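Local atomic coordinates of AcrH (Aeromonas hydrophila, PDB entry 3WXX), a protein that acts as the type III secretion chaperone of the translocator AopB, binding it and probably keeping it soluble until it is exported. Residues Gly12-Met17 and Asp56-Arg61; Asp24-Leu29 and Gln50-Leu55; Arg77-Ser82 and Ala101-Gln106. The protein carries 1 engineered substitution. One frame throughout, in Å; residues are numbered along the deposited sequence.

Contact 1. Residues Gly12-Met17 and Asp56-Arg61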
ATOM      1  N   GLY A  12      -1.832  13.050   8.648  1.00 42.37           N
ATOM      2  CA  GLY A  12      -2.553  11.801   8.514  1.00 41.11           C
ATOM      3  C   GLY A  12      -3.919  11.978   7.910  1.00 41.66           C
ATOM      4  O   GLY A  12      -4.716  11.044   7.892  1.00 37.13           O
ATOM      5  N   GLY A  13      -4.186  13.154   7.358  1.00 39.48           N
ATOM      6  CA  GLY A  13      -5.353  13.289   6.534  1.00 44.76           C
ATOM      7  C   GLY A  13      -5.252  12.467   5.245  1.00 48.20           C
ATOM      8  O   GLY A  13      -4.139  12.133   4.750  1.00 57.53           O
ATOM      9  N   THR A  14      -6.434  12.171   4.713  1.00 47.17           N
ATOM     10  CA  THR A  14      -6.614  11.344   3.549  1.00 47.11           C
ATOM     11  C   THR A  14      -7.399  12.058   2.487  1.00 46.20           C
ATOM     12  O   THR A  14      -8.063  13.032   2.759  1.00 57.62           O
ATOM     13  CB  THR A  14      -7.400  10.107   3.910  1.00 41.62           C
ATOM     14  OG1 THR A  14      -8.773  10.455   3.987  1.00 41.83           O
ATOM     15  CG2 THR A  14      -6.946   9.580   5.252  1.00 45.00           C
ATOM     16  N   LEU A  15      -7.352  11.518   1.286  1.00 50.22           N
ATOM     17  CA  LEU A  15      -8.134  12.019   0.162  1.00 55.37           C
ATOM     18  C   LEU A  15      -9.650  11.953   0.410  1.00 56.91           C
ATOM     19  O   LEU A  15     -10.388  12.792  -0.068  1.00 60.09           O
ATOM     20  CB  LEU A  15      -7.804  11.215  -1.096  1.00 51.24           C
ATOM     21  CG  LEU A  15      -8.407  11.642  -2.421  1.00 48.47           C
ATOM     22  CD1 LEU A  15      -7.865  12.968  -2.865  1.00 48.60           C
ATOM     23  CD2 LEU A  15      -8.083  10.595  -3.468  1.00 53.02           C
ATOM     24  N   ALA A  16     -10.106  10.973   1.162  1.00 58.56           N
ATOM     25  CA  ALA A  16     -11.519  10.882   1.466  1.00 58.46           C
ATOM     26  C   ALA A  16     -11.925  12.149   2.198  1.00 60.83           C
ATOM     27  O   ALA A  16     -12.856  12.840   1.812  1.00 64.71           O
ATOM     28  CB  ALA A  16     -11.808   9.654   2.333  1.00 54.80           C
HETATM   29  N   MSE A  17     -11.219  12.423   3.274  1.00 56.86           N
HETATM   30  CA  MSE A  17     -11.481  13.595   4.085  1.00 61.77           C
HETATM   31  C   MSE A  17     -11.493  14.852   3.248  1.00 65.13           C
HETATM   32  O   MSE A  17     -12.324  15.742   3.437  1.00 55.65           O
HETATM   33  CB  MSE A  17     -10.392  13.674   5.154  1.00 58.07           C
HETATM   34  CG  MSE A  17     -10.702  12.708   6.277  1.00 55.31           C
HETATM   35 SE   MSE A  17      -9.129  12.704   7.447  1.00 64.23          SE
HETATM   36  CE  MSE A  17      -9.585  11.027   8.381  1.00 57.28           C
ATOM     37  N   ASP A  56      -8.473   6.143   1.242  1.00 42.34           N
ATOM     38  CA  ASP A  56      -7.996   6.092   2.614  1.00 44.67           C
ATOM     39  C   ASP A  56      -6.769   5.164   2.662  1.00 43.06           C
ATOM     40  O   ASP A  56      -6.904   3.955   2.653  1.00 48.56           O
ATOM     41  CB  ASP A  56      -9.105   5.625   3.551  1.00 49.14           C
ATOM     42  CG  ASP A  56      -8.693   5.608   5.048  1.00 53.69           C
ATOM     43  OD1 ASP A  56      -7.497   5.571   5.403  1.00 55.10           O
ATOM     44  OD2 ASP A  56      -9.612   5.568   5.889  1.00 63.82           O
ATOM     45  N   HIS A  57      -5.583   5.743   2.760  1.00 38.01           N
ATOM     46  CA  HIS A  57      -4.383   4.980   2.583  1.00 43.18           C
ATOM     47  C   HIS A  57      -3.848   4.485   3.910  1.00 39.40           C
ATOM     48  O   HIS A  57      -2.668   4.105   4.013  1.00 33.69           O
ATOM     49  CB  HIS A  57      -3.337   5.780   1.778  1.00 43.74           C
ATOM     50  CG  HIS A  57      -2.834   7.026   2.460  1.00 47.44           C
ATOM     51  ND1 HIS A  57      -3.448   8.251   2.335  1.00 46.43           N
ATOM     52  CD2 HIS A  57      -1.740   7.244   3.225  1.00 51.33           C
ATOM     53  CE1 HIS A  57      -2.763   9.169   2.992  1.00 45.01           C
ATOM     54  NE2 HIS A  57      -1.711   8.588   3.528  1.00 50.93           N
ATOM     55  N   TYR A  58      -4.725   4.506   4.910  1.00 41.97           N
ATOM     56  CA  TYR A  58      -4.441   3.914   6.236  1.00 47.37           C
ATOM     57  C   TYR A  58      -5.309   2.693   6.589  1.00 48.65           C
ATOM     58  O   TYR A  58      -4.990   2.033   7.544  1.00 48.44           O
ATOM     59  CB  TYR A  58      -4.501   4.965   7.355  1.00 41.05           C
ATOM     60  CG  TYR A  58      -3.562   6.155   7.157  1.00 42.32           C
ATOM     61  CD1 TYR A  58      -2.206   6.105   7.529  1.00 43.72           C
ATOM     62  CD2 TYR A  58      -4.041   7.344   6.619  1.00 39.90           C
ATOM     63  CE1 TYR A  58      -1.357   7.216   7.333  1.00 45.49           C
ATOM     64  CE2 TYR A  58      -3.231   8.446   6.432  1.00 42.29           C
ATOM     65  CZ  TYR A  58      -1.884   8.396   6.780  1.00 46.53           C
ATOM     66  OH  TYR A  58      -1.146   9.540   6.536  1.00 46.95           O
ATOM     67  N   GLU A  59      -6.332   2.356   5.790  1.00 54.09           N
ATOM     68  CA  GLU A  59      -7.162   1.141   6.023  1.00 52.00           C
ATOM     69  C   GLU A  59      -6.503  -0.151   5.574  1.00 48.80           C
ATOM     70  O   GLU A  59      -6.494  -0.452   4.374  1.00 46.76           O
ATOM     71  CB  GLU A  59      -8.465   1.179   5.224  1.00 56.30           C
ATOM     72  CG  GLU A  59      -9.628   1.848   5.883  1.00 61.50           C
ATOM     73  CD  GLU A  59     -10.017   1.224   7.181  1.00 55.42           C
ATOM     74  OE1 GLU A  59     -10.746   0.238   7.149  1.00 55.57           O
ATOM     75  OE2 GLU A  59      -9.612   1.745   8.231  1.00 69.87           O
ATOM     76  N   ALA A  60      -6.005  -0.944   6.513  1.00 45.91           N
ATOM     77  CA  ALA A  60      -5.438  -2.236   6.174  1.00 44.72           C
ATOM     78  C   ALA A  60      -6.348  -3.075   5.330  1.00 45.37           C
ATOM     79  O   ALA A  60      -5.874  -3.799   4.460  1.00 49.97           O
ATOM     80  CB  ALA A  60      -5.082  -2.997   7.426  1.00 50.12           C
ATOM     81  N   ARG A  61      -7.652  -3.049   5.576  1.00 46.83           N
ATOM     82  CA  ARG A  61      -8.523  -4.013   4.870  1.00 44.82           C
ATOM     83  C   ARG A  61      -8.678  -3.681   3.389  1.00 39.48           C
ATOM     84  O   ARG A  61      -8.770  -4.590   2.566  1.00 39.76           O
ATOM     85  CB  ARG A  61      -9.855  -4.188   5.566  1.00 46.06           C
ATOM     86  CG  ARG A  61     -10.868  -3.129   5.263  1.00 49.91           C
ATOM     87  CD  ARG A  61     -12.016  -3.136   6.253  1.00 51.96           C
ATOM     88  NE  ARG A  61     -12.526  -1.769   6.364  1.00 57.78           N
ATOM     89  CZ  ARG A  61     -13.745  -1.346   6.046  1.00 54.83           C
ATOM     90  NH1 ARG A  61     -14.680  -2.189   5.627  1.00 66.93           N
ATOM     91  NH2 ARG A  61     -14.026  -0.059   6.171  1.00 51.64           N
TER
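Tyr58 lays its phenol against the turn Gly12-Gly13, with OH 3.3 Å from Gly12 CA and CE2 3.3 Å from Gly12 O. Thr14 CG2 meets the edge of this ring in its plane, 3.9 Å from Tyr58 CD2, and also faces Asp56 OD1. His57 comes in obliquely, its CE1 3.7 Å from Gly13 O, while its CD2 sits over one face of the Tyr58 ring, toward the rim, and Tyr58 CE2 lies over a face of the imidazole.

Hydrogen bonds to backbone N-H groups hold this first shell in place. Gly12 follows the helix in a Schellman motif at positive phi (117°), where a CB would press against the carbonyl O of the residue before; glycine avoids this. Thr14 is the N-cap of the next helix: chi1 of 79° sets OG1 between the backbone N and the carbonyl carbon, and OG1 accepts from selenomethionine Met17 N at 3.2 Å, almost straight at 176°. Asp56 OD1 accepts from Tyr58 N at 3.0 Å, an Asx turn; aspartate suits the place because its short carboxylate reaches the N-H two residues on. Asn97 of AopB donates to Gly12 O.

Gly13 and Tyr58, with Leu9, form a magnesium site seen in this protein, though no metal is bound to this chain here. Ring atoms and a methyl thus meet a glycine turn, with a capping bond on one side and an Asx turn on the other.

Contact 2. Residues Asp24-Leu29 and Gln50-Leu55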
ATOM      1  N   ASP A  24     -19.937   6.143   5.192  1.00 91.28           N
ATOM      2  CA  ASP A  24     -20.916   5.249   4.629  1.00 90.25           C
ATOM      3  C   ASP A  24     -20.816   5.154   3.116  1.00 76.91           C
ATOM      4  O   ASP A  24     -21.202   4.130   2.548  1.00 79.81           O
ATOM      5  CB  ASP A  24     -22.333   5.639   5.091  1.00107.13           C
ATOM      6  CG  ASP A  24     -22.575   5.332   6.580  1.00113.79           C
ATOM      7  OD1 ASP A  24     -22.354   4.176   7.003  1.00128.51           O
ATOM      8  OD2 ASP A  24     -22.988   6.242   7.328  1.00115.24           O
ATOM      9  N   THR A  25     -20.345   6.191   2.432  1.00 63.60           N
ATOM     10  CA  THR A  25     -20.130   6.036   0.983  1.00 68.12           C
ATOM     11  C   THR A  25     -18.939   5.101   0.719  1.00 67.21           C
ATOM     12  O   THR A  25     -18.946   4.280  -0.219  1.00 64.25           O
ATOM     13  CB  THR A  25     -19.879   7.368   0.262  1.00 72.00           C
ATOM     14  OG1 THR A  25     -20.908   8.311   0.588  1.00 78.67           O
ATOM     15  CG2 THR A  25     -19.877   7.150  -1.242  1.00 70.02           C
ATOM     16  N   LEU A  26     -17.913   5.236   1.554  1.00 66.28           N
ATOM     17  CA  LEU A  26     -16.701   4.435   1.426  1.00 60.47           C
ATOM     18  C   LEU A  26     -17.038   2.978   1.696  1.00 60.27           C
ATOM     19  O   LEU A  26     -16.609   2.077   0.963  1.00 48.69           O
ATOM     20  CB  LEU A  26     -15.663   4.921   2.420  1.00 61.20           C
ATOM     21  CG  LEU A  26     -14.229   5.055   1.941  1.00 59.89           C
ATOM     22  CD1 LEU A  26     -14.101   5.932   0.708  1.00 63.21           C
ATOM     23  CD2 LEU A  26     -13.411   5.653   3.060  1.00 58.02           C
ATOM     24  N   GLU A  27     -17.859   2.759   2.720  1.00 55.83           N
ATOM     25  CA  GLU A  27     -18.335   1.415   3.026  1.00 56.92           C
ATOM     26  C   GLU A  27     -19.123   0.795   1.927  1.00 55.81           C
ATOM     27  O   GLU A  27     -19.107  -0.426   1.776  1.00 57.13           O
ATOM     28  CB  GLU A  27     -19.164   1.393   4.281  1.00 56.04           C
ATOM     29  CG  GLU A  27     -18.312   1.184   5.507  1.00 68.11           C
ATOM     30  CD  GLU A  27     -17.727  -0.207   5.542  1.00 66.57           C
ATOM     31  OE1 GLU A  27     -18.321  -1.137   4.940  1.00 61.73           O
ATOM     32  OE2 GLU A  27     -16.681  -0.333   6.184  1.00 64.54           O
ATOM     33  N   GLN A  28     -19.853   1.613   1.193  1.00 59.46           N
ATOM     34  CA  GLN A  28     -20.620   1.114   0.059  1.00 65.90           C
ATOM     35  C   GLN A  28     -19.670   0.578  -0.977  1.00 57.69           C
ATOM     36  O   GLN A  28     -19.816  -0.551  -1.447  1.00 56.39           O
ATOM     37  CB  GLN A  28     -21.467   2.227  -0.537  1.00 76.92           C
ATOM     38  CG  GLN A  28     -22.856   2.311   0.081  1.00 88.77           C
ATOM     39  CD  GLN A  28     -23.517   3.661  -0.174  1.00100.31           C
ATOM     40  OE1 GLN A  28     -23.536   4.157  -1.306  1.00107.40           O
ATOM     41  NE2 GLN A  28     -24.040   4.273   0.884  1.00100.81           N
ATOM     42  N   LEU A  29     -18.655   1.373  -1.263  1.00 53.96           N
ATOM     43  CA  LEU A  29     -17.635   0.978  -2.212  1.00 53.78           C
ATOM     44  C   LEU A  29     -16.841  -0.259  -1.755  1.00 50.72           C
ATOM     45  O   LEU A  29     -16.453  -1.074  -2.594  1.00 52.51           O
ATOM     46  CB  LEU A  29     -16.713   2.157  -2.456  1.00 53.91           C
ATOM     47  CG  LEU A  29     -15.639   2.020  -3.504  1.00 58.31           C
ATOM     48  CD1 LEU A  29     -16.215   1.644  -4.846  1.00 59.00           C
ATOM     49  CD2 LEU A  29     -14.927   3.355  -3.599  1.00 64.00           C
ATOM     50  N   GLN A  50      -8.148  -0.528  -5.596  1.00 43.04           N
ATOM     51  CA  GLN A  50      -7.190   0.518  -5.890  1.00 47.82           C
ATOM     52  C   GLN A  50      -7.739   1.885  -5.519  1.00 51.29           C
ATOM     53  O   GLN A  50      -6.988   2.754  -5.099  1.00 55.79           O
ATOM     54  CB  GLN A  50      -6.809   0.537  -7.356  1.00 47.94           C
ATOM     55  CG  GLN A  50      -5.966  -0.634  -7.810  1.00 54.81           C
ATOM     56  CD  GLN A  50      -5.676  -0.549  -9.295  1.00 56.87           C
ATOM     57  OE1 GLN A  50      -6.532  -0.830 -10.109  1.00 59.24           O
ATOM     58  NE2 GLN A  50      -4.484  -0.085  -9.643  1.00 57.79           N
ATOM     59  N   ALA A  51      -9.031   2.103  -5.736  1.00 49.66           N
ATOM     60  CA  ALA A  51      -9.624   3.403  -5.460  1.00 44.85           C
ATOM     61  C   ALA A  51      -9.716   3.582  -3.993  1.00 44.80           C
ATOM     62  O   ALA A  51      -9.382   4.635  -3.459  1.00 48.31           O
ATOM     63  CB  ALA A  51     -11.007   3.499  -6.076  1.00 48.57           C
ATOM     64  N   LEU A  52     -10.182   2.552  -3.314  1.00 46.04           N
ATOM     65  CA  LEU A  52     -10.289   2.617  -1.850  1.00 46.50           C
ATOM     66  C   LEU A  52      -8.926   2.930  -1.172  1.00 44.78           C
ATOM     67  O   LEU A  52      -8.849   3.790  -0.296  1.00 40.04           O
ATOM     68  CB  LEU A  52     -10.838   1.294  -1.315  1.00 45.21           C
ATOM     69  CG  LEU A  52     -12.269   0.964  -1.706  1.00 48.18           C
ATOM     70  CD1 LEU A  52     -12.630  -0.471  -1.399  1.00 49.02           C
ATOM     71  CD2 LEU A  52     -13.184   1.895  -0.977  1.00 48.09           C
ATOM     72  N   CYS A  53      -7.874   2.224  -1.592  1.00 37.75           N
ATOM     73  CA  CYS A  53      -6.572   2.418  -1.029  1.00 35.45           C
ATOM     74  C   CYS A  53      -6.087   3.824  -1.210  1.00 38.34           C
ATOM     75  O   CYS A  53      -5.370   4.362  -0.387  1.00 43.14           O
ATOM     76  CB  CYS A  53      -5.576   1.443  -1.633  1.00 35.40           C
ATOM     77  SG  CYS A  53      -5.811  -0.238  -1.074  1.00 37.00           S
ATOM     78  N   VAL A  54      -6.462   4.434  -2.312  1.00 47.76           N
ATOM     79  CA  VAL A  54      -6.104   5.839  -2.563  1.00 49.85           C
ATOM     80  C   VAL A  54      -6.983   6.788  -1.720  1.00 46.15           C
ATOM     81  O   VAL A  54      -6.504   7.791  -1.246  1.00 44.48           O
ATOM     82  CB  VAL A  54      -6.206   6.144  -4.071  1.00 53.33           C
ATOM     83  CG1 VAL A  54      -6.259   7.632  -4.320  1.00 61.55           C
ATOM     84  CG2 VAL A  54      -5.039   5.521  -4.820  1.00 55.42           C
ATOM     85  N   LEU A  55      -8.259   6.454  -1.553  1.00 47.51           N
ATOM     86  CA  LEU A  55      -9.196   7.277  -0.769  1.00 46.59           C
ATOM     87  C   LEU A  55      -8.877   7.285   0.706  1.00 44.56           C
ATOM     88  O   LEU A  55      -8.980   8.320   1.346  1.00 46.29           O
ATOM     89  CB  LEU A  55     -10.644   6.814  -0.990  1.00 48.45           C
ATOM     90  CG  LEU A  55     -11.169   7.189  -2.380  1.00 47.94           C
ATOM     91  CD1 LEU A  55     -12.388   6.388  -2.767  1.00 46.51           C
ATOM     92  CD2 LEU A  55     -11.461   8.675  -2.447  1.00 48.08           C
TER
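A leucine seam joins the two antiparallel helices of a hairpin, of the kind that builds the tetratricopeptide-like fold of this chaperone family. Segments 24-29 and 50-55 have axes 10.8 Å apart at closest approach, with an angle of 153° between their directions. Leu26 and Leu29 on one helix, and Leu52 and Leu55 on the other, are each three residues apart, about one turn, which brings both members of each pair to the shared surface.

Because the helices run in opposite senses, Leu29 is matched with Leu52 and Leu26 with Leu55, and in both pairs the two side chains lie alongside one another, pointing in opposite senses. Leu29 places CG anti to its backbone N (chi1 -175°), 3.5 Å from Leu52 CD2. Leu29 CD2 is equally close to that methyl, which also lies 3.9 Å from Leu26 O. Leu55 links the two leucines of helix 24-29: its CD1 is 3.9 Å from Leu26 CD1 and 4.0 Å from Leu29 CD2. The Leu55 and Leu29 side chains cross at about a right angle. Leucine suits all four places because a long, apolar chain carries a methyl across the gap between such widely spaced axes.

Glu27 points away from this seam, and its carboxylate forms a salt bridge with Arg61 and a hydrogen bond to Met10 N of AopB. Beyond the hairpin, Phe62 of helix 60-72 packs on Leu52, Leu15 of helix 15-18 packs on Leu55, and Ala32 of AopB also reaches Leu55.

Contact 3. Residues Arg77-Ser82 and Ala101-Gln106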
ATOM      1  N   ARG A  77       3.810 -11.062  -6.788  1.00 57.43           N
ATOM      2  CA  ARG A  77       4.803 -10.105  -6.336  1.00 55.12           C
ATOM      3  C   ARG A  77       4.108  -8.824  -5.875  1.00 50.24           C
ATOM      4  O   ARG A  77       4.448  -8.243  -4.845  1.00 48.28           O
ATOM      5  CB  ARG A  77       5.763  -9.806  -7.493  1.00 55.42           C
ATOM      6  CG  ARG A  77       7.074  -9.158  -7.185  1.00 58.91           C
ATOM      7  CD  ARG A  77       7.884  -9.876  -6.116  1.00 70.16           C
ATOM      8  NE  ARG A  77       8.825 -10.808  -6.718  1.00 68.89           N
ATOM      9  CZ  ARG A  77       9.665 -11.568  -6.018  1.00 70.26           C
ATOM     10  NH1 ARG A  77       9.660 -11.519  -4.682  1.00 72.15           N
ATOM     11  NH2 ARG A  77      10.497 -12.390  -6.657  1.00 69.21           N
ATOM     12  N   LEU A  78       3.166  -8.363  -6.694  1.00 50.46           N
ATOM     13  CA  LEU A  78       2.416  -7.146  -6.420  1.00 49.20           C
ATOM     14  C   LEU A  78       1.491  -7.323  -5.230  1.00 46.67           C
ATOM     15  O   LEU A  78       1.214  -6.382  -4.515  1.00 43.26           O
ATOM     16  CB  LEU A  78       1.586  -6.746  -7.638  1.00 49.93           C
ATOM     17  CG  LEU A  78       2.307  -6.349  -8.944  1.00 54.84           C
ATOM     18  CD1 LEU A  78       1.379  -5.595  -9.894  1.00 52.20           C
ATOM     19  CD2 LEU A  78       3.563  -5.525  -8.690  1.00 49.14           C
ATOM     20  N   ALA A  79       1.015  -8.546  -5.027  1.00 46.20           N
ATOM     21  CA  ALA A  79       0.200  -8.870  -3.869  1.00 43.61           C
ATOM     22  C   ALA A  79       0.992  -8.771  -2.573  1.00 40.68           C
ATOM     23  O   ALA A  79       0.505  -8.221  -1.576  1.00 44.73           O
ATOM     24  CB  ALA A  79      -0.372 -10.257  -4.036  1.00 45.57           C
ATOM     25  N   ILE A  80       2.229  -9.284  -2.581  1.00 41.71           N
ATOM     26  CA  ILE A  80       3.127  -9.158  -1.410  1.00 36.69           C
ATOM     27  C   ILE A  80       3.344  -7.723  -1.025  1.00 37.51           C
ATOM     28  O   ILE A  80       3.350  -7.386   0.149  1.00 41.55           O
ATOM     29  CB  ILE A  80       4.476  -9.794  -1.659  1.00 35.98           C
ATOM     30  CG1 ILE A  80       4.328 -11.310  -1.804  1.00 39.97           C
ATOM     31  CG2 ILE A  80       5.397  -9.535  -0.507  1.00 34.19           C
ATOM     32  CD1 ILE A  80       5.329 -11.968  -2.718  1.00 41.19           C
ATOM     33  N   ASP A  81       3.466  -6.853  -2.024  1.00 42.59           N
ATOM     34  CA  ASP A  81       3.623  -5.409  -1.771  1.00 39.25           C
ATOM     35  C   ASP A  81       2.417  -4.866  -1.003  1.00 36.04           C
ATOM     36  O   ASP A  81       2.570  -4.132  -0.079  1.00 37.46           O
ATOM     37  CB  ASP A  81       3.718  -4.619  -3.086  1.00 41.41           C
ATOM     38  CG  ASP A  81       4.991  -4.858  -3.865  1.00 44.94           C
ATOM     39  OD1 ASP A  81       6.064  -5.225  -3.308  1.00 44.78           O
ATOM     40  OD2 ASP A  81       4.892  -4.617  -5.082  1.00 51.99           O
ATOM     41  N   SER A  82       1.207  -5.210  -1.421  1.00 35.67           N
ATOM     42  CA  SER A  82      -0.020  -4.752  -0.752  1.00 38.40           C
ATOM     43  C   SER A  82      -0.235  -5.393   0.644  1.00 36.58           C
ATOM     44  O   SER A  82      -0.593  -4.720   1.618  1.00 35.30           O
ATOM     45  CB  SER A  82      -1.237  -5.071  -1.626  1.00 38.30           C
ATOM     46  OG  SER A  82      -2.330  -4.333  -1.130  1.00 44.63           O
ATOM     47  N   ALA A 101       2.991 -15.091   2.492  1.00 45.88           N
ATOM     48  CA  ALA A 101       3.810 -16.307   2.474  1.00 48.48           C
ATOM     49  C   ALA A 101       3.384 -17.234   1.338  1.00 43.39           C
ATOM     50  O   ALA A 101       4.212 -17.791   0.654  1.00 47.10           O
ATOM     51  CB  ALA A 101       3.732 -17.026   3.823  1.00 50.30           C
ATOM     52  N   GLU A 102       2.081 -17.407   1.163  1.00 44.52           N
ATOM     53  CA  GLU A 102       1.552 -18.227   0.089  1.00 42.49           C
ATOM     54  C   GLU A 102       2.091 -17.728  -1.209  1.00 42.38           C
ATOM     55  O   GLU A 102       2.583 -18.499  -2.017  1.00 47.88           O
ATOM     56  CB  GLU A 102       0.038 -18.151   0.007  1.00 42.91           C
ATOM     57  CG  GLU A 102      -0.714 -18.769   1.171  1.00 46.27           C
ATOM     58  CD  GLU A 102      -2.220 -18.784   0.928  1.00 47.94           C
ATOM     59  OE1 GLU A 102      -2.739 -17.811   0.321  1.00 42.81           O
ATOM     60  OE2 GLU A 102      -2.886 -19.759   1.372  1.00 48.45           O
ATOM     61  N   CYS A 103       1.997 -16.423  -1.397  1.00 44.06           N
ATOM     62  CA  CYS A 103       2.528 -15.773  -2.584  1.00 42.92           C
ATOM     63  C   CYS A 103       4.027 -16.019  -2.723  1.00 42.52           C
ATOM     64  O   CYS A 103       4.506 -16.416  -3.784  1.00 51.19           O
ATOM     65  CB  CYS A 103       2.209 -14.283  -2.532  1.00 42.10           C
ATOM     66  SG  CYS A 103       0.449 -13.926  -2.782  1.00 40.00           S
ATOM     67  N   LEU A 104       4.773 -15.838  -1.645  1.00 42.93           N
ATOM     68  CA  LEU A 104       6.238 -16.101  -1.663  1.00 44.41           C
ATOM     69  C   LEU A 104       6.599 -17.517  -2.050  1.00 48.52           C
ATOM     70  O   LEU A 104       7.485 -17.727  -2.852  1.00 54.14           O
ATOM     71  CB  LEU A 104       6.866 -15.743  -0.339  1.00 40.63           C
ATOM     72  CG  LEU A 104       6.918 -14.217  -0.123  1.00 41.99           C
ATOM     73  CD1 LEU A 104       7.372 -13.888   1.283  1.00 44.64           C
ATOM     74  CD2 LEU A 104       7.842 -13.540  -1.125  1.00 42.21           C
ATOM     75  N   LEU A 105       5.830 -18.481  -1.555  1.00 56.27           N
ATOM     76  CA  LEU A 105       6.041 -19.898  -1.863  1.00 51.15           C
ATOM     77  C   LEU A 105       5.823 -20.183  -3.326  1.00 49.99           C
ATOM     78  O   LEU A 105       6.539 -20.974  -3.901  1.00 51.77           O
ATOM     79  CB  LEU A 105       5.097 -20.794  -1.023  1.00 51.26           C
ATOM     80  CG  LEU A 105       5.155 -22.315  -1.294  1.00 45.11           C
ATOM     81  CD1 LEU A 105       6.556 -22.863  -1.055  1.00 43.60           C
ATOM     82  CD2 LEU A 105       4.152 -23.007  -0.416  1.00 38.42           C
ATOM     83  N   GLN A 106       4.796 -19.577  -3.909  1.00 56.54           N
ATOM     84  CA  GLN A 106       4.537 -19.727  -5.322  1.00 61.30           C
ATOM     85  C   GLN A 106       5.690 -19.193  -6.157  1.00 63.45           C
ATOM     86  O   GLN A 106       5.870 -19.633  -7.277  1.00 71.03           O
ATOM     87  CB  GLN A 106       3.244 -19.013  -5.716  1.00 65.56           C
ATOM     88  CG  GLN A 106       2.018 -19.741  -5.208  1.00 70.35           C
ATOM     89  CD  GLN A 106       1.819 -21.085  -5.872  1.00 75.79           C
ATOM     90  OE1 GLN A 106       1.739 -22.084  -5.176  1.00 77.55           O
ATOM     91  NE2 GLN A 106       1.775 -21.132  -7.212  1.00 81.22           N
TER
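Ile80 carries the contact between segments 77-82 and 101-106, reaching across to Cys103 and Leu104 with one branch. Its chi1 of -66° turns CG1 anti to the carbonyl carbon, 3.7 Å from Cys103 CB, and the branch goes on to CD1, which lies 3.4 Å from Leu104 CD2. The two larger side chains cross at about a right angle, and Leu104 meets the isoleucine tip with both CG and CD2.

Beside them, Cys103 holds SG anti to its carbonyl carbon (chi1 -71°), where it touches Ala79 CB at 4.0 Å. Alanine and cysteine are small, consistent with axes that approach to 9.0 Å here. Leu104 CD2 also comes obliquely within 4.5 Å of Arg77 NH1. Arginine suits this place because its aliphatic length lets the end skirt Leu104 while the charge pairs with Glu109 in a salt bridge at NH2.

Trp123 of AopB packs on both Ile80 and Leu104, extending the apolar patch into the bound translocator. Successive antiparallel helices packed this way, here at 153° between directions, are consistent with the tetratricopeptide-like array known for this chaperone family.

How the contacts relate
From the N terminus, helix 3-11 runs into the turn at 12-17, the first half of contact 1. The chain then forms helices 23-38 and 42-55, whose packing in contact 2 closes a shorter loop, before 56-61 returns to close contact 1 around it. These two contacts touch: Ala16 N lies 2.9 Å from Leu55 O, a probable hydrogen bond, and Leu15 packs on Val54. Contact 3 follows in series, closing its own short loop between helices 76-89 and 95-106 on the opposite side of the chain's centre, with its centre about 23 Å from those of the other two. Helix 60-72 leads from contact 1 toward it.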